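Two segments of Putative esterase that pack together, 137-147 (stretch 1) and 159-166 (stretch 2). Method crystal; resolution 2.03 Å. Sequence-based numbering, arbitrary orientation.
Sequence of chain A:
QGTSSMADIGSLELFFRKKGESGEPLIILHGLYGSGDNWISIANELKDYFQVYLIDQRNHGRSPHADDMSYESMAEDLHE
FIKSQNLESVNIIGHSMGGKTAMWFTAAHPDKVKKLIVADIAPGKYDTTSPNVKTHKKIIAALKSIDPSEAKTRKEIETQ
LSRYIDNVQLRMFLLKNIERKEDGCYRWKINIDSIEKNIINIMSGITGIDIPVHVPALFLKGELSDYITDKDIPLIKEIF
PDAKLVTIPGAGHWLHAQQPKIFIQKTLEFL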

# COMPACT_ATOMS: atom_id res chain seq x y z
N LYS A 137 -0.07 -7.31 -14.25
CA LYS A 137 -0.75 -8.17 -15.21
C LYS A 137 -0.34 -9.63 -15.01
O LYS A 137 -1.19 -10.51 -14.95
N LYS A 138 0.96 -9.87 -14.87
CA LYS A 138 1.50 -11.18 -14.54
C LYS A 138 0.89 -11.74 -13.24
O LYS A 138 0.26 -12.79 -13.28
N ILE A 139 1.04 -11.01 -12.11
CA ILE A 139 0.56 -11.44 -10.81
C ILE A 139 -0.91 -11.85 -10.87
O ILE A 139 -1.30 -12.86 -10.28
N ILE A 140 -1.75 -11.04 -11.53
CA ILE A 140 -3.18 -11.34 -11.58
C ILE A 140 -3.39 -12.71 -12.24
O ILE A 140 -4.08 -13.57 -11.70
N ALA A 141 -2.77 -12.88 -13.41
CA ALA A 141 -2.86 -14.10 -14.19
C ALA A 141 -2.50 -15.30 -13.31
O ALA A 141 -3.26 -16.25 -13.25
N ALA A 142 -1.36 -15.20 -12.62
CA ALA A 142 -0.88 -16.21 -11.68
C ALA A 142 -1.97 -16.60 -10.68
O ALA A 142 -2.26 -17.78 -10.51
N LEU A 143 -2.57 -15.59 -10.03
CA LEU A 143 -3.49 -15.78 -8.93
C LEU A 143 -4.83 -16.34 -9.42
O LEU A 143 -5.42 -17.20 -8.76
N LYS A 144 -5.29 -15.84 -10.58
CA LYS A 144 -6.54 -16.26 -11.20
C LYS A 144 -6.48 -17.75 -11.56
O LYS A 144 -7.50 -18.42 -11.60
N SER A 145 -5.25 -18.25 -11.77
CA SER A 145 -4.97 -19.54 -12.37
C SER A 145 -4.65 -20.59 -11.30
O SER A 145 -4.55 -21.78 -11.61
N ILE A 146 -4.47 -20.15 -10.06
CA ILE A 146 -4.35 -21.07 -8.94
C ILE A 146 -5.75 -21.34 -8.40
O ILE A 146 -6.53 -20.41 -8.21
N ASP A 147 -6.07 -22.63 -8.22
CA ASP A 147 -7.31 -23.07 -7.59
C ASP A 147 -7.01 -23.51 -6.16
O ASP A 147 -6.50 -24.62 -5.93
N THR A 159 4.94 -24.36 -5.03
CA THR A 159 5.61 -24.96 -6.18
C THR A 159 4.84 -24.66 -7.47
O THR A 159 5.43 -24.64 -8.54
N GLN A 160 3.53 -24.42 -7.34
CA GLN A 160 2.69 -23.99 -8.46
C GLN A 160 3.10 -22.58 -8.91
O GLN A 160 3.19 -22.33 -10.11
N LEU A 161 3.32 -21.68 -7.94
CA LEU A 161 3.71 -20.30 -8.18
C LEU A 161 5.18 -20.23 -8.56
O LEU A 161 5.65 -19.20 -9.05
N SER A 162 5.91 -21.33 -8.33
CA SER A 162 7.33 -21.44 -8.66
C SER A 162 7.53 -21.30 -10.17
O SER A 162 8.53 -20.76 -10.62
N ARG A 163 6.53 -21.77 -10.94
CA ARG A 163 6.58 -21.81 -12.39
C ARG A 163 6.23 -20.43 -12.95
O ARG A 163 6.72 -20.06 -14.02
N TYR A 164 5.39 -19.68 -12.23
CA TYR A 164 4.84 -18.41 -12.68
C TYR A 164 5.83 -17.27 -12.44
O TYR A 164 6.24 -16.60 -13.39
N ILE A 165 6.17 -17.01 -11.17
CA ILE A 165 7.09 -15.93 -10.83
C ILE A 165 8.26 -16.51 -10.03
O ILE A 165 8.07 -17.42 -9.23
N ASP A 166 9.46 -15.95 -10.26
CA ASP A 166 10.71 -16.50 -9.76
C ASP A 166 11.02 -15.97 -8.36
O ASP A 166 11.23 -16.76 -7.44

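The contact between 137-147 and 159-166 is a small, largely apolar one, burying 416 Å² summed over both sides, in which the ring of Y164 lies against the helix of the first stretch and no hydrogen bond crosses between the two. The backbones come nearest at A142 and Y164, whose CA atoms are 6.2 Å apart; the small side chain of A142 occupies little space at this approach. Y164 points toward the first stretch with chi1 m (-82°) and chi2 -74°, which lays one face of its ring over A142. There A142 CA sits 4.1 Å from the centroid of the Y164 ring, 12° off the ring normal, a CH-pi contact, while A142 CB is 4.0 Å from Y164 CG. Y164 has the largest covered area of the contact, 78 Å², although the residue as a whole remains exposed.

Farther along, the phenol end reaches S145, where Y164 OH approaches S145 CB at 3.1 Å; this is a close contact with carbon, not a hydrogen bond. S145 also points toward the second stretch, but its m rotamer (-71°) directs the hydroxyl back along its own stretch, where S145 OG donates to A141 O at 2.9 Å.

I146, buried and with 74 Å² covered, is the main aliphatic element of the first stretch. Its CA-to-CB bond runs sideways, yet the m, m rotamer (-63°, -45°) brings the end of the chain nearer to the second stretch. I146 CD1 lies 4.0 Å from Y164 CE2, oblique to the ring, and 3.6 Å from Q160 OE1, while I146 CG1 meets L161 CD1 at 3.4 Å. L161 likewise starts sideways and comes nearer at its end, with chi1 between wells at -116° and chi2 p (54°). Q160 points toward the first stretch in an m, t conformation with chi3 at 73°; its OE1 is hydrogen-bonded elsewhere in the structure and meets I146 CD1 only in van der Waals contact.

At the other end of the contact, I165 points toward the first stretch and is buried, with both chi angles off the usual wells (1° and 93°). K138 leaves its helix sideways through m, t and p torsions, then chi4 at -142°, and its end comes nearer: K138 NZ stands 4.1 Å from I165 CG2. That pairing is not polar, and K138 itself stays exposed. I139 and L143 both point away from the second stretch; the end of L143 comes nearer, but neither makes contact within 4.5 Å.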

# COMPACT_ATOMS: atom_id res chain seq x y z
CB LYS A 137 -0.48 -7.69 -16.64
CG LYS A 137 -1.20 -6.42 -17.07
CD LYS A 137 -2.70 -6.47 -16.81
CE LYS A 137 -3.50 -6.01 -18.01
NZ LYS A 137 -2.75 -5.01 -18.80
CB LYS A 138 3.02 -11.13 -14.50
CG LYS A 138 3.68 -10.85 -15.85
CD LYS A 138 5.17 -10.59 -15.74
CE LYS A 138 5.92 -11.69 -15.02
NZ LYS A 138 6.99 -11.15 -14.15
CB ILE A 139 0.79 -10.35 -9.72
CG1 ILE A 139 2.28 -10.11 -9.43
CG2 ILE A 139 0.02 -10.70 -8.44
CD1 ILE A 139 2.65 -8.68 -9.03
CB ILE A 140 -3.97 -10.24 -12.32
CG1 ILE A 140 -3.93 -8.91 -11.56
CG2 ILE A 140 -5.41 -10.70 -12.55
CD1 ILE A 140 -4.60 -7.75 -12.28
CB ALA A 141 -1.96 -13.99 -15.40
CB ALA A 142 0.36 -15.71 -10.99
CB LEU A 143 -3.70 -14.46 -8.17
CG LEU A 143 -2.45 -13.75 -7.63
CD1 LEU A 143 -2.83 -12.49 -6.90
CD2 LEU A 143 -1.63 -14.64 -6.70
CB LYS A 144 -6.81 -15.40 -12.44
CG LYS A 144 -8.19 -15.54 -13.06
CD LYS A 144 -8.34 -14.78 -14.36
CE LYS A 144 -9.51 -15.28 -15.18
NZ LYS A 144 -10.18 -14.16 -15.89
CB SER A 145 -3.84 -19.42 -13.36
OG SER A 145 -4.25 -18.71 -14.52
CB ILE A 146 -3.38 -20.53 -7.87
CG1 ILE A 146 -1.94 -20.37 -8.40
CG2 ILE A 146 -3.43 -21.35 -6.58
CD1 ILE A 146 -1.41 -21.54 -9.21
CB ASP A 147 -8.04 -24.12 -8.44
CG ASP A 147 -9.29 -24.68 -7.77
OD1 ASP A 147 -10.11 -23.88 -7.27
OD2 ASP A 147 -9.44 -25.93 -7.76
CB THR A 159 5.88 -26.46 -5.96
OG1 THR A 159 4.66 -27.08 -5.56
CG2 THR A 159 6.95 -26.73 -4.92
CB GLN A 160 1.21 -24.02 -8.07
CG GLN A 160 0.59 -25.40 -8.15
CD GLN A 160 -0.76 -25.43 -7.48
OE1 GLN A 160 -1.75 -24.90 -8.00
NE2 GLN A 160 -0.82 -26.05 -6.32
CB LEU A 161 3.41 -19.46 -6.93
CG LEU A 161 2.37 -18.34 -7.07
CD1 LEU A 161 1.05 -18.86 -7.61
CD2 LEU A 161 2.14 -17.66 -5.73
CB SER A 162 7.89 -22.75 -8.15
OG SER A 162 9.31 -22.75 -8.22
CB ARG A 163 5.61 -22.87 -12.92
CG ARG A 163 5.41 -24.07 -12.00
CD ARG A 163 6.27 -25.29 -12.27
NE ARG A 163 7.70 -25.12 -12.08
CZ ARG A 163 8.62 -25.30 -13.02
NH1 ARG A 163 9.90 -25.12 -12.74
NH2 ARG A 163 8.26 -25.67 -14.24
CB TYR A 164 3.50 -18.12 -11.99
CG TYR A 164 2.29 -18.79 -12.59
CD1 TYR A 164 1.75 -18.35 -13.79
CD2 TYR A 164 1.67 -19.85 -11.94
CE1 TYR A 164 0.63 -18.96 -14.33
CE2 TYR A 164 0.55 -20.46 -12.47
CZ TYR A 164 0.03 -20.02 -13.67
OH TYR A 164 -1.08 -20.62 -14.20
CB ILE A 165 6.39 -14.77 -10.08
CG1 ILE A 165 4.89 -15.01 -9.84
CG2 ILE A 165 6.65 -13.44 -10.78
CD1 ILE A 165 4.57 -15.64 -8.50
CB ASP A 166 11.88 -16.17 -10.69
CG ASP A 166 11.58 -16.40 -12.16
OD1 ASP A 166 10.89 -17.39 -12.47
OD2 ASP A 166 12.02 -15.58 -12.97